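Local coordinates for putative kinase (Chloroflexus aurantiacus, PDB 2RHM), which is of unknown function but probably binds a nucleotide and acts as a kinase of the P-loop fold, at residues B[23-28]-B[177-182]; B[34-39]-B[83-88]; B[110-115]-B[162-167]; B[73-78]-B[99-104]; B[90-95]-B[155-160]. One frame throughout, in Å; residues are numbered along the deposited sequence.

Contact 1 (B[23-28]-B[177-182]); sequences QALATG and AIVQWV
In L25 chi1 (-79°) sets CG anti to the carbonyl carbon, and from there the CD2 branch extends to V179 and V182 on the helix of 177-182. In V179 the first torsion (169°) sets CG1 anti to the backbone N and CG2 beside it, and the two methyls address different parts of helix 23-28. CD2 of L25 is the atom on which the contact turns: it lies 3.7 Å from CG2 of V182 and 3.9 Å from CG2 of V179, one helical turn apart on the same side of their helix. The side chains of L25 and V182 cross obliquely. V179 CG2 also comes 3.9 Å from the carbonyl O of A24, while V179 CG1 lies 4.1 Å from the carbonyl O of G28. Small residues suit these two places: at G28 a side chain would run into V179, and the lone methyl of A24 lets the branched valine close on the backbone. The short helical segments approach to 9.8 Å and cross at -63°. The side-chain meetings are apolar, and V179 also lies against those two carbonyl oxygens. Both helices lie on one face of the parallel sheet, where L25 rests on I8 and V10 of strand 6-12 and on I109 of strand 105-112; V182 packs on I8, I109 and L29, and I178 reaches strand 162-166 at L163 and V165.

Contact 2 (B[34-39]-B[83-88]); sequences LSKDAF and ESNFRV
K36 and N85 are joined by a hydrogen bond: NZ donates to N85 OD1 at 2.7 Å, in the carbonyl plane and on a lone pair. The lysine chain passes the hydroxyl of S84, with CD 3.3 Å from S84 OG, and the bend at chi3 (72°) places CE beside N85 OD1, from where NZ makes the bond. S35 OG donates to E83 OE1 at 2.8 Å, on the syn side and 32° out of the carboxylate plane. The same hydroxyl accepts from A38 N, a capping bond at the start of helix 36-47, and serine suits an N-cap because its short side chain can do both. An alanine in place of K36 would probably leave N85 OD1 without its charged donor and S84 OG without the methylenes beyond CB that lie against it. The backbones belong to the parallel sheet of a P-loop NTPase fold, whose outer strand within the chain, 33-35, lies beside strand 80-83: E83 N donates to L34 O, and K36 N donates to E83 O at 3.0 Å. E83 OE2 forms a salt bridge with K18, a lysine that fits the Walker A pattern, and accepts from a water that in turn takes the N-H of D37. Two acids, D37 and E83, stand near each other, and D37 has its own salt bridge to R131 of the benzoate pocket. A second water donates to N85 O and bonds S84 OG at 2.8 Å. F86, whose ring carries S84 CB over the centre of one face, packs onward against D91 and M95.

Contact 3 (B[110-115]-B[162-167]); sequences RCVASG and LLTVDT
R110, C111 and V112 pair in parallel register with T164, V165 and D166, the two short strand axes 4.6 Å apart and turned 22° against each other. This is one edge of the five-stranded parallel sheet of the P-loop NTPase fold, where strand 162-166 is outermost within the chain. R110 N donates to L163 O at 2.8 Å, V165 N to R110 O, V112 N to V165 O, and T167 N to V112 O at 2.9 Å, so the ladder runs past the last strand residue. Side chains alternate: C111 faces helix 18-29 and V165 faces both 18-29 and 175-187, where cysteine and valine suit a buried place, while R110, T164, V112 and D166 share the other face. There R110 and T164 lie side by side, pointing the same way. The arginine grips one atom, T164 OG1, side-on with both NE and NH2 at 3.1 Å each, the hydroxyl oxygen only 5° out of the guanidinium plane. The bend at chi3 (61°) places NE beside T164 OG1; NH1 is held by I153 O beyond the segments. A leucine at R110 would probably leave T164 OG1 without its two donors and I153 O without its own. Threonine serves twice, since its CG2 also lies 3.7 Å from V112 CG2, the two side chains crossing at about a right angle. Past the strands, T167 OG1, bonded to T16 O in the probable P-loop, comes 3.7 Å from A113 CB.

Contact 4 (B[73-78]-B[99-104]); sequences ILQSGQ and HTIAPF
Q75 reaches across to I101 and A102 from the last turn of helix 52-75. From CB the chain runs to CG, anti to the carbonyl carbon (chi1 -74°), which lies 3.8 Å from A102 CB and 3.6 Å from the carbonyl O of I101. Beyond CG it is extended, and CD comes within 3.8 Å of that same oxygen. The tip closes the approach: NE2 donates to I101 O at 3.0 Å with a nearly straight N-H...O angle of 169°. The oxygen lies close to the amide plane of Q75, although the donor stands well above the carbonyl plane of I101. A long amide suits this exposed spot, since it can lie on an apolar methyl and still bond a carbonyl at a helix end. Next to it in the sequence, L74 CB meets A102 CB at 3.8 Å, and L74 CD1 meets F104 CD2 at 3.9 Å; the alanine is small enough to let both Q75 and L74 close in. A water donates to L74 O and to P103 O. G77, with positive phi, ends its helix in a Schellman motif. The contact thus joins the C-terminal ends of helices 52-75 and 88-101, where each helix gives way to the loop before the next strand in the alpha/beta fold.

Contact 5 (B[90-95]-B[155-160]); sequences LDTERM and PLPLGG
M95, a selenomethionine, packs on L156 and L158, where helix 88-101 meets the loop leading to strand 162-166 in this alpha/beta P-loop fold. Among the apolar meetings, M95 CB lies 3.7 Å from L158 CD2, and M95 CG lies 4.1 Å from L156 CD1, with M95 and L156 crossing at about a right angle. The chain of M95 is bent at chi2 (-81°), and its CE also comes near L156 CD1. D91 adds its CB, which touches both methyls of L156. A forked leucine suits position 156, where both methyls meet the helix, while L158 offers it only CD2; M95 goes on to L7 and I9 of strand 6-12, and L156 to F86. Polar bonds lie within the helix and to its surroundings. D91 OD1 forms a salt bridge with R94 NH1 at 2.8 Å inside the helix, the acid being met from above its carboxylate plane but close to the guanidinium plane; OD1 also accepts from Y67, and OD2 from R87 N. L156 N donates to Q108 OE1. The loop turns sharply at P157, the centre of an inverse gamma turn, and the backbone angles of G159 and G160 call for glycine. A glycerol, probably from the crystallisation liquor, bonds this loop. The remaining kind is a van der Waals approach: the side chains of T92 and P157 cross at about a right angle, and T92 OG1, which is hydrogen-bonded to V88 O, lies 3.3 Å from P157 CD.

Overall arrangement
From the N terminus, the chain first passes 23-28, which finds its partner only near the C terminus, so contact 1 closes a loop that encloses all the others. Contact 2 is the first to close, tying 34-39 to 83-88 at one edge of the sheet, and contact 4, opening at 73-78 within it and closing at 99-104, crosses it. Contact 5, from 90-95 to 155-160, crosses contact 4 and also contact 3, which opens at 110-115 and closes at 162-167 on the sheet's far edge. Contacts 2 and 5 follow in series yet touch through F86 and M95; contacts 1 and 3 meet where W181 packs on L163.

Contact 1 (B[23-28]-B[177-182])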
# COMPACT_ATOMS: atom_id res chain seq x y z
N GLN B 23 -9.28 -0.00 12.71
CA GLN B 23 -9.04 1.44 12.70
C GLN B 23 -8.70 1.97 14.11
O GLN B 23 -7.82 2.84 14.28
CB GLN B 23 -10.24 2.16 12.08
CG GLN B 23 -10.38 1.88 10.56
CD GLN B 23 -11.64 2.49 9.93
OE1 GLN B 23 -12.58 2.90 10.62
NE2 GLN B 23 -11.67 2.52 8.60
N ALA B 24 -9.40 1.46 15.12
CA ALA B 24 -9.11 1.77 16.52
C ALA B 24 -7.71 1.31 16.93
O ALA B 24 -7.05 1.97 17.74
CB ALA B 24 -10.15 1.10 17.43
N LEU B 25 -7.27 0.17 16.40
CA LEU B 25 -5.93 -0.32 16.65
C LEU B 25 -4.90 0.58 15.97
O LEU B 25 -3.86 0.87 16.54
CB LEU B 25 -5.75 -1.76 16.13
CG LEU B 25 -6.30 -2.91 16.97
CD1 LEU B 25 -5.99 -4.19 16.25
CD2 LEU B 25 -5.68 -2.94 18.35
N ALA B 26 -5.20 1.03 14.76
CA ALA B 26 -4.26 1.87 14.04
C ALA B 26 -4.06 3.17 14.82
O ALA B 26 -2.93 3.63 14.98
CB ALA B 26 -4.74 2.15 12.66
N THR B 27 -5.16 3.74 15.31
CA THR B 27 -5.11 4.99 16.09
C THR B 27 -4.48 4.77 17.46
O THR B 27 -3.69 5.60 17.93
CB THR B 27 -6.54 5.56 16.27
OG1 THR B 27 -7.12 5.79 14.98
CG2 THR B 27 -6.53 6.83 17.03
N GLY B 28 -4.82 3.66 18.10
CA GLY B 28 -4.32 3.33 19.43
C GLY B 28 -2.87 2.91 19.52
O GLY B 28 -2.22 3.14 20.54
N ALA B 177 -9.35 -1.84 25.99
CA ALA B 177 -8.91 -3.12 26.52
C ALA B 177 -8.32 -3.96 25.39
O ALA B 177 -7.28 -4.62 25.57
CB ALA B 177 -10.08 -3.86 27.20
N ILE B 178 -8.94 -3.91 24.22
CA ILE B 178 -8.47 -4.65 23.06
C ILE B 178 -7.13 -4.08 22.60
O ILE B 178 -6.18 -4.82 22.37
CB ILE B 178 -9.51 -4.65 21.93
CG1 ILE B 178 -10.80 -5.35 22.41
CG2 ILE B 178 -8.95 -5.34 20.71
CD1 ILE B 178 -12.02 -5.05 21.56
N VAL B 179 -7.01 -2.76 22.52
CA VAL B 179 -5.73 -2.14 22.19
C VAL B 179 -4.65 -2.55 23.20
O VAL B 179 -3.55 -2.90 22.79
CB VAL B 179 -5.83 -0.60 22.14
CG1 VAL B 179 -4.43 0.03 22.06
CG2 VAL B 179 -6.69 -0.16 20.96
N GLN B 180 -4.97 -2.51 24.49
CA GLN B 180 -4.00 -2.92 25.53
C GLN B 180 -3.56 -4.38 25.42
O GLN B 180 -2.39 -4.69 25.66
CB GLN B 180 -4.53 -2.65 26.95
CG GLN B 180 -4.67 -1.18 27.27
CD GLN B 180 -3.46 -0.39 26.85
OE1 GLN B 180 -2.33 -0.74 27.19
NE2 GLN B 180 -3.68 0.68 26.09
N TRP B 181 -4.50 -5.26 25.09
CA TRP B 181 -4.18 -6.66 24.82
C TRP B 181 -3.09 -6.78 23.75
O TRP B 181 -2.09 -7.48 23.96
CB TRP B 181 -5.44 -7.42 24.42
CG TRP B 181 -5.20 -8.91 24.24
CD1 TRP B 181 -5.27 -9.88 25.18
CD2 TRP B 181 -4.84 -9.56 23.02
NE1 TRP B 181 -4.99 -11.10 24.62
CE2 TRP B 181 -4.72 -10.94 23.30
CE3 TRP B 181 -4.61 -9.12 21.71
CZ2 TRP B 181 -4.37 -11.87 22.31
CZ3 TRP B 181 -4.28 -10.04 20.74
CH2 TRP B 181 -4.16 -11.40 21.05
N VAL B 182 -3.27 -6.08 22.64
CA VAL B 182 -2.25 -6.04 21.58
C VAL B 182 -0.94 -5.42 22.09
O VAL B 182 0.13 -5.96 21.85
CB VAL B 182 -2.74 -5.27 20.31
CG1 VAL B 182 -1.64 -5.21 19.27
CG2 VAL B 182 -3.96 -5.91 19.72

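Contact 2 (B[34-39]-B[83-88])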
# COMPACT_ATOMS: atom_id res chain seq x y z
N LEU B 34 -3.46 -1.55 6.50
CA LEU B 34 -3.78 -1.99 5.14
C LEU B 34 -5.04 -2.82 5.17
O LEU B 34 -5.09 -3.85 5.82
CB LEU B 34 -2.61 -2.79 4.58
CG LEU B 34 -1.23 -2.18 4.75
CD1 LEU B 34 -0.22 -3.19 4.24
CD2 LEU B 34 -1.08 -0.87 4.00
N SER B 35 -6.09 -2.37 4.49
CA SER B 35 -7.40 -3.00 4.52
C SER B 35 -7.79 -3.45 3.12
O SER B 35 -7.71 -2.66 2.18
CB SER B 35 -8.44 -1.99 5.01
OG SER B 35 -9.78 -2.34 4.60
N LYS B 36 -8.25 -4.69 2.96
CA LYS B 36 -8.60 -5.18 1.63
C LYS B 36 -9.69 -4.30 1.01
O LYS B 36 -9.56 -3.87 -0.14
CB LYS B 36 -9.07 -6.65 1.65
CG LYS B 36 -9.47 -7.16 0.26
CD LYS B 36 -10.10 -8.55 0.29
CE LYS B 36 -11.48 -8.56 0.87
NZ LYS B 36 -12.18 -9.87 0.64
N ASP B 37 -10.74 -4.03 1.76
CA ASP B 37 -11.86 -3.27 1.23
C ASP B 37 -11.47 -1.82 0.90
O ASP B 37 -11.94 -1.28 -0.12
CB ASP B 37 -13.07 -3.34 2.15
CG ASP B 37 -13.89 -4.64 1.97
OD1 ASP B 37 -13.63 -5.44 1.05
OD2 ASP B 37 -14.83 -4.83 2.75
N ALA B 38 -10.59 -1.22 1.69
CA ALA B 38 -10.11 0.14 1.38
C ALA B 38 -9.35 0.15 0.04
O ALA B 38 -9.53 1.05 -0.78
CB ALA B 38 -9.25 0.70 2.51
N PHE B 39 -8.53 -0.87 -0.19
CA PHE B 39 -7.78 -1.02 -1.43
C PHE B 39 -8.74 -1.23 -2.61
O PHE B 39 -8.55 -0.66 -3.70
CB PHE B 39 -6.79 -2.20 -1.31
CG PHE B 39 -5.49 -1.88 -0.61
CD1 PHE B 39 -5.42 -0.99 0.46
CD2 PHE B 39 -4.34 -2.53 -0.98
CE1 PHE B 39 -4.21 -0.73 1.09
CE2 PHE B 39 -3.13 -2.26 -0.37
CZ PHE B 39 -3.06 -1.37 0.67
N GLU B 83 -6.06 -5.96 7.56
CA GLU B 83 -7.45 -6.30 7.82
C GLU B 83 -8.13 -6.82 6.57
O GLU B 83 -8.08 -6.17 5.51
CB GLU B 83 -8.18 -5.09 8.37
CG GLU B 83 -9.67 -5.33 8.59
CD GLU B 83 -10.51 -5.00 7.34
OE1 GLU B 83 -10.48 -3.84 6.86
OE2 GLU B 83 -11.22 -5.90 6.85
N SER B 84 -8.74 -7.99 6.69
CA SER B 84 -9.53 -8.59 5.61
C SER B 84 -10.35 -9.74 6.19
O SER B 84 -10.15 -10.13 7.34
CB SER B 84 -8.62 -9.14 4.53
OG SER B 84 -9.38 -9.53 3.39
N ASN B 85 -11.24 -10.30 5.38
CA ASN B 85 -11.88 -11.55 5.75
C ASN B 85 -10.97 -12.66 5.20
O ASN B 85 -11.24 -13.28 4.18
CB ASN B 85 -13.33 -11.64 5.25
CG ASN B 85 -13.47 -11.46 3.76
OD1 ASN B 85 -12.81 -10.60 3.15
ND2 ASN B 85 -14.38 -12.23 3.16
N PHE B 86 -9.87 -12.90 5.91
CA PHE B 86 -8.84 -13.84 5.45
C PHE B 86 -9.36 -15.28 5.36
O PHE B 86 -10.18 -15.72 6.19
CB PHE B 86 -7.61 -13.79 6.34
CG PHE B 86 -6.85 -12.51 6.28
CD1 PHE B 86 -5.99 -12.25 5.23
CD2 PHE B 86 -6.98 -11.55 7.28
CE1 PHE B 86 -5.26 -11.07 5.18
CE2 PHE B 86 -6.26 -10.37 7.23
CZ PHE B 86 -5.41 -10.13 6.18
N ARG B 87 -8.84 -16.01 4.37
CA ARG B 87 -9.24 -17.39 4.13
C ARG B 87 -8.08 -18.31 4.46
O ARG B 87 -6.99 -18.14 3.92
CB ARG B 87 -9.53 -17.60 2.66
CG ARG B 87 -10.75 -16.96 2.14
CD ARG B 87 -10.90 -17.29 0.67
NE ARG B 87 -11.21 -18.70 0.48
CZ ARG B 87 -12.42 -19.24 0.66
NH1 ARG B 87 -13.46 -18.49 1.03
NH2 ARG B 87 -12.60 -20.54 0.47
N VAL B 88 -8.32 -19.29 5.32
CA VAL B 88 -7.28 -20.22 5.70
C VAL B 88 -6.70 -20.94 4.47
O VAL B 88 -5.48 -21.13 4.35
CB VAL B 88 -7.80 -21.27 6.70
CG1 VAL B 88 -6.81 -22.41 6.87
CG2 VAL B 88 -8.09 -20.64 8.05
O HOH W 1 -9.93 -11.99 2.13
O HOH W 2 -11.44 -5.75 4.11

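Contact 3 (B[110-115]-B[162-167])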
# COMPACT_ATOMS: atom_id res chain seq x y z
N ARG B 110 -9.65 -11.93 15.85
CA ARG B 110 -10.75 -12.43 15.05
C ARG B 110 -12.05 -11.83 15.58
O ARG B 110 -12.34 -11.93 16.76
CB ARG B 110 -10.84 -13.95 15.09
CG ARG B 110 -12.12 -14.43 14.41
CD ARG B 110 -12.31 -15.89 14.47
NE ARG B 110 -12.41 -16.41 15.83
CZ ARG B 110 -12.84 -17.63 16.12
NH1 ARG B 110 -13.22 -18.44 15.15
NH2 ARG B 110 -12.90 -18.04 17.38
N CYS B 111 -12.80 -11.19 14.70
CA CYS B 111 -14.08 -10.63 15.07
C CYS B 111 -15.18 -11.58 14.69
O CYS B 111 -15.10 -12.21 13.65
CB CYS B 111 -14.30 -9.30 14.36
SG CYS B 111 -13.05 -8.09 14.77
N VAL B 112 -16.20 -11.67 15.54
CA VAL B 112 -17.34 -12.54 15.30
C VAL B 112 -18.61 -11.82 15.76
O VAL B 112 -18.53 -10.85 16.51
CB VAL B 112 -17.18 -13.90 16.06
CG1 VAL B 112 -15.92 -14.66 15.60
CG2 VAL B 112 -17.16 -13.68 17.56
N ALA B 113 -19.76 -12.24 15.26
CA ALA B 113 -21.05 -11.74 15.75
C ALA B 113 -22.16 -12.66 15.32
O ALA B 113 -21.99 -13.48 14.42
CB ALA B 113 -21.31 -10.35 15.25
N SER B 114 -23.32 -12.49 15.94
CA SER B 114 -24.46 -13.35 15.67
C SER B 114 -24.96 -13.12 14.26
O SER B 114 -24.83 -12.01 13.72
CB SER B 114 -25.58 -13.15 16.71
OG SER B 114 -26.24 -11.90 16.53
N GLY B 115 -25.50 -14.17 13.66
CA GLY B 115 -26.07 -14.09 12.31
C GLY B 115 -27.11 -12.99 12.19
O GLY B 115 -27.10 -12.23 11.24
N LEU B 162 -3.97 -15.16 19.75
CA LEU B 162 -5.24 -14.92 19.07
C LEU B 162 -6.26 -14.41 20.08
O LEU B 162 -6.42 -14.99 21.17
CB LEU B 162 -5.76 -16.22 18.43
CG LEU B 162 -7.18 -16.22 17.85
CD1 LEU B 162 -7.30 -15.32 16.62
CD2 LEU B 162 -7.63 -17.63 17.51
N LEU B 163 -6.93 -13.33 19.74
CA LEU B 163 -8.03 -12.79 20.56
C LEU B 163 -9.25 -12.85 19.71
O LEU B 163 -9.21 -12.38 18.58
CB LEU B 163 -7.77 -11.33 20.91
CG LEU B 163 -8.88 -10.60 21.69
CD1 LEU B 163 -8.98 -11.21 23.05
CD2 LEU B 163 -8.58 -9.11 21.76
N THR B 164 -10.35 -13.38 20.24
CA THR B 164 -11.65 -13.32 19.55
C THR B 164 -12.53 -12.30 20.22
O THR B 164 -12.71 -12.32 21.45
CB THR B 164 -12.35 -14.66 19.47
OG1 THR B 164 -11.59 -15.53 18.64
CG2 THR B 164 -13.75 -14.50 18.87
N VAL B 165 -13.05 -11.39 19.41
CA VAL B 165 -13.90 -10.31 19.86
C VAL B 165 -15.32 -10.45 19.28
O VAL B 165 -15.54 -10.34 18.07
CB VAL B 165 -13.26 -8.95 19.51
CG1 VAL B 165 -14.18 -7.80 19.93
CG2 VAL B 165 -11.89 -8.83 20.18
N ASP B 166 -16.28 -10.71 20.16
CA ASP B 166 -17.68 -10.82 19.78
C ASP B 166 -18.32 -9.44 19.87
O ASP B 166 -18.43 -8.85 20.96
CB ASP B 166 -18.39 -11.86 20.66
CG ASP B 166 -19.77 -12.26 20.12
OD1 ASP B 166 -20.47 -11.43 19.48
OD2 ASP B 166 -20.17 -13.42 20.36
N THR B 167 -18.73 -8.92 18.72
CA THR B 167 -19.32 -7.59 18.64
C THR B 167 -20.84 -7.60 18.53
O THR B 167 -21.44 -6.59 18.15
CB THR B 167 -18.77 -6.81 17.43
OG1 THR B 167 -19.20 -7.46 16.23
CG2 THR B 167 -17.25 -6.72 17.48

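Contact 4 (B[73-78]-B[99-104])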
# COMPACT_ATOMS: atom_id res chain seq x y z
N ILE B 73 6.87 -2.62 4.07
CA ILE B 73 6.76 -2.02 5.41
C ILE B 73 7.49 -2.89 6.43
O ILE B 73 8.29 -2.39 7.25
CB ILE B 73 5.28 -1.83 5.81
CG1 ILE B 73 4.61 -0.82 4.88
CG2 ILE B 73 5.16 -1.35 7.24
CD1 ILE B 73 3.16 -0.68 5.08
N LEU B 74 7.22 -4.18 6.39
CA LEU B 74 7.88 -5.13 7.30
C LEU B 74 9.39 -5.17 7.10
O LEU B 74 10.15 -5.26 8.09
CB LEU B 74 7.28 -6.53 7.15
CG LEU B 74 5.83 -6.67 7.65
CD1 LEU B 74 5.27 -8.02 7.29
CD2 LEU B 74 5.76 -6.48 9.16
N GLN B 75 9.84 -5.10 5.84
CA GLN B 75 11.27 -5.09 5.52
C GLN B 75 12.00 -3.87 6.11
O GLN B 75 13.19 -3.93 6.38
CB GLN B 75 11.47 -5.19 4.02
CG GLN B 75 11.19 -6.59 3.47
CD GLN B 75 11.05 -6.66 1.94
OE1 GLN B 75 10.95 -5.64 1.26
NE2 GLN B 75 11.02 -7.87 1.42
N SER B 76 11.28 -2.76 6.31
CA SER B 76 11.85 -1.55 6.93
C SER B 76 11.91 -1.65 8.47
O SER B 76 12.48 -0.79 9.14
CB SER B 76 11.03 -0.31 6.54
OG SER B 76 9.84 -0.23 7.31
N GLY B 77 11.30 -2.70 9.02
CA GLY B 77 11.30 -2.95 10.47
C GLY B 77 10.12 -2.37 11.20
O GLY B 77 10.09 -2.37 12.44
N GLN B 78 9.11 -1.92 10.45
CA GLN B 78 7.94 -1.29 11.01
C GLN B 78 6.84 -2.33 11.12
O GLN B 78 6.66 -3.17 10.23
CB GLN B 78 7.51 -0.11 10.12
CG GLN B 78 6.12 0.55 10.39
CD GLN B 78 5.97 1.21 11.75
OE1 GLN B 78 6.20 0.59 12.80
NE2 GLN B 78 5.56 2.47 11.74
N HIS B 99 6.36 -14.12 5.15
CA HIS B 99 7.32 -14.29 6.24
C HIS B 99 8.74 -14.60 5.73
O HIS B 99 9.71 -14.13 6.31
CB HIS B 99 6.86 -15.38 7.22
CG HIS B 99 7.62 -15.39 8.51
ND1 HIS B 99 8.84 -16.02 8.66
CD2 HIS B 99 7.34 -14.84 9.71
CE1 HIS B 99 9.27 -15.87 9.89
NE2 HIS B 99 8.38 -15.15 10.56
N THR B 100 8.84 -15.40 4.67
CA THR B 100 10.11 -15.73 4.04
C THR B 100 10.87 -14.49 3.54
O THR B 100 12.09 -14.43 3.65
CB THR B 100 9.87 -16.70 2.86
OG1 THR B 100 9.31 -17.91 3.38
CG2 THR B 100 11.14 -17.02 2.13
N ILE B 101 10.17 -13.50 3.01
CA ILE B 101 10.84 -12.29 2.51
C ILE B 101 10.82 -11.10 3.48
O ILE B 101 11.59 -10.14 3.32
CB ILE B 101 10.27 -11.86 1.14
CG1 ILE B 101 8.79 -11.45 1.23
CG2 ILE B 101 10.47 -12.99 0.12
CD1 ILE B 101 8.33 -10.67 0.02
N ALA B 102 9.96 -11.18 4.48
CA ALA B 102 9.76 -10.07 5.40
C ALA B 102 9.29 -10.64 6.73
O ALA B 102 8.10 -10.62 7.02
CB ALA B 102 8.71 -9.16 4.80
N PRO B 103 10.24 -11.17 7.53
CA PRO B 103 9.91 -11.78 8.81
C PRO B 103 9.11 -10.89 9.76
O PRO B 103 9.35 -9.69 9.86
CB PRO B 103 11.28 -12.14 9.41
CG PRO B 103 12.27 -11.49 8.57
CD PRO B 103 11.67 -11.29 7.24
N PHE B 104 8.14 -11.50 10.43
CA PHE B 104 7.24 -10.80 11.32
C PHE B 104 6.85 -11.74 12.42
O PHE B 104 6.98 -12.96 12.30
CB PHE B 104 5.97 -10.32 10.59
CG PHE B 104 5.18 -11.45 9.92
CD1 PHE B 104 4.29 -12.21 10.65
CD2 PHE B 104 5.31 -11.71 8.57
CE1 PHE B 104 3.60 -13.27 10.05
CE2 PHE B 104 4.63 -12.75 7.97
CZ PHE B 104 3.76 -13.51 8.70
O HOH W 3 10.98 -7.95 8.48

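Contact 5 (B[90-95]-B[155-160])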
# COMPACT_ATOMS: atom_id res chain seq x y z
N LEU B 90 -6.21 -20.18 1.38
CA LEU B 90 -5.29 -19.43 0.52
C LEU B 90 -4.32 -18.51 1.26
O LEU B 90 -3.16 -18.36 0.85
CB LEU B 90 -6.09 -18.60 -0.47
CG LEU B 90 -6.87 -19.36 -1.54
CD1 LEU B 90 -7.53 -18.33 -2.45
CD2 LEU B 90 -5.97 -20.29 -2.31
N ASP B 91 -4.79 -17.84 2.31
CA ASP B 91 -3.94 -16.88 3.02
C ASP B 91 -2.89 -17.49 3.94
O ASP B 91 -1.91 -16.84 4.27
CB ASP B 91 -4.80 -15.83 3.74
CG ASP B 91 -5.54 -14.92 2.78
OD1 ASP B 91 -4.85 -14.20 2.03
OD2 ASP B 91 -6.80 -14.90 2.77
N THR B 92 -3.06 -18.74 4.33
CA THR B 92 -2.01 -19.38 5.13
C THR B 92 -0.68 -19.41 4.36
O THR B 92 0.36 -19.03 4.91
CB THR B 92 -2.44 -20.79 5.57
OG1 THR B 92 -3.70 -20.68 6.23
CG2 THR B 92 -1.42 -21.41 6.51
N GLU B 93 -0.71 -19.85 3.10
CA GLU B 93 0.52 -19.92 2.31
C GLU B 93 0.97 -18.51 1.90
O GLU B 93 2.18 -18.25 1.79
CB GLU B 93 0.35 -20.81 1.10
CG GLU B 93 1.67 -20.99 0.33
CD GLU B 93 1.59 -22.06 -0.74
OE1 GLU B 93 0.57 -22.77 -0.80
OE2 GLU B 93 2.56 -22.19 -1.52
N ARG B 94 0.04 -17.59 1.68
CA ARG B 94 0.48 -16.23 1.38
C ARG B 94 1.23 -15.62 2.56
O ARG B 94 2.21 -14.90 2.35
CB ARG B 94 -0.65 -15.30 0.96
CG ARG B 94 -1.28 -15.63 -0.40
CD ARG B 94 -2.58 -14.86 -0.52
NE ARG B 94 -3.38 -15.32 -1.65
CZ ARG B 94 -4.71 -15.29 -1.70
NH1 ARG B 94 -5.43 -14.92 -0.65
NH2 ARG B 94 -5.32 -15.74 -2.78
N MSE B 95 0.78 -15.89 3.78
CA MSE B 95 1.45 -15.40 4.98
C MSE B 95 2.81 -16.07 5.15
O MSE B 95 3.78 -15.44 5.55
CB MSE B 95 0.59 -15.61 6.22
CG MSE B 95 -0.63 -14.74 6.23
SE MSE B 95 -0.22 -12.96 6.85
CE MSE B 95 -2.01 -12.20 6.48
N PRO B 155 -9.71 -18.80 12.07
CA PRO B 155 -8.58 -17.91 12.09
C PRO B 155 -7.40 -18.48 11.30
O PRO B 155 -7.36 -19.71 11.04
CB PRO B 155 -8.23 -17.81 13.58
CG PRO B 155 -8.71 -19.07 14.16
CD PRO B 155 -9.84 -19.57 13.32
N LEU B 156 -6.43 -17.65 10.94
CA LEU B 156 -5.28 -18.18 10.21
C LEU B 156 -4.38 -18.92 11.19
O LEU B 156 -4.12 -18.44 12.28
CB LEU B 156 -4.50 -17.12 9.47
CG LEU B 156 -5.27 -16.31 8.43
CD1 LEU B 156 -4.39 -15.28 7.78
CD2 LEU B 156 -5.89 -17.23 7.39
N PRO B 157 -3.87 -20.08 10.79
CA PRO B 157 -3.03 -20.86 11.70
C PRO B 157 -1.57 -20.38 11.69
O PRO B 157 -0.67 -21.11 11.26
CB PRO B 157 -3.15 -22.28 11.14
CG PRO B 157 -3.36 -22.09 9.72
CD PRO B 157 -4.06 -20.78 9.50
N LEU B 158 -1.33 -19.17 12.20
CA LEU B 158 -0.03 -18.50 12.09
C LEU B 158 0.87 -18.71 13.31
O LEU B 158 2.07 -18.39 13.27
CB LEU B 158 -0.28 -16.99 11.95
CG LEU B 158 -1.12 -16.52 10.77
CD1 LEU B 158 -1.23 -15.02 10.79
CD2 LEU B 158 -0.51 -16.99 9.46
N GLY B 159 0.31 -19.26 14.37
CA GLY B 159 1.02 -19.30 15.61
C GLY B 159 0.83 -17.92 16.21
O GLY B 159 0.24 -17.02 15.61
N GLY B 160 1.31 -17.75 17.41
CA GLY B 160 1.16 -16.47 18.06
C GLY B 160 -0.20 -16.33 18.68
O GLY B 160 -1.08 -17.17 18.51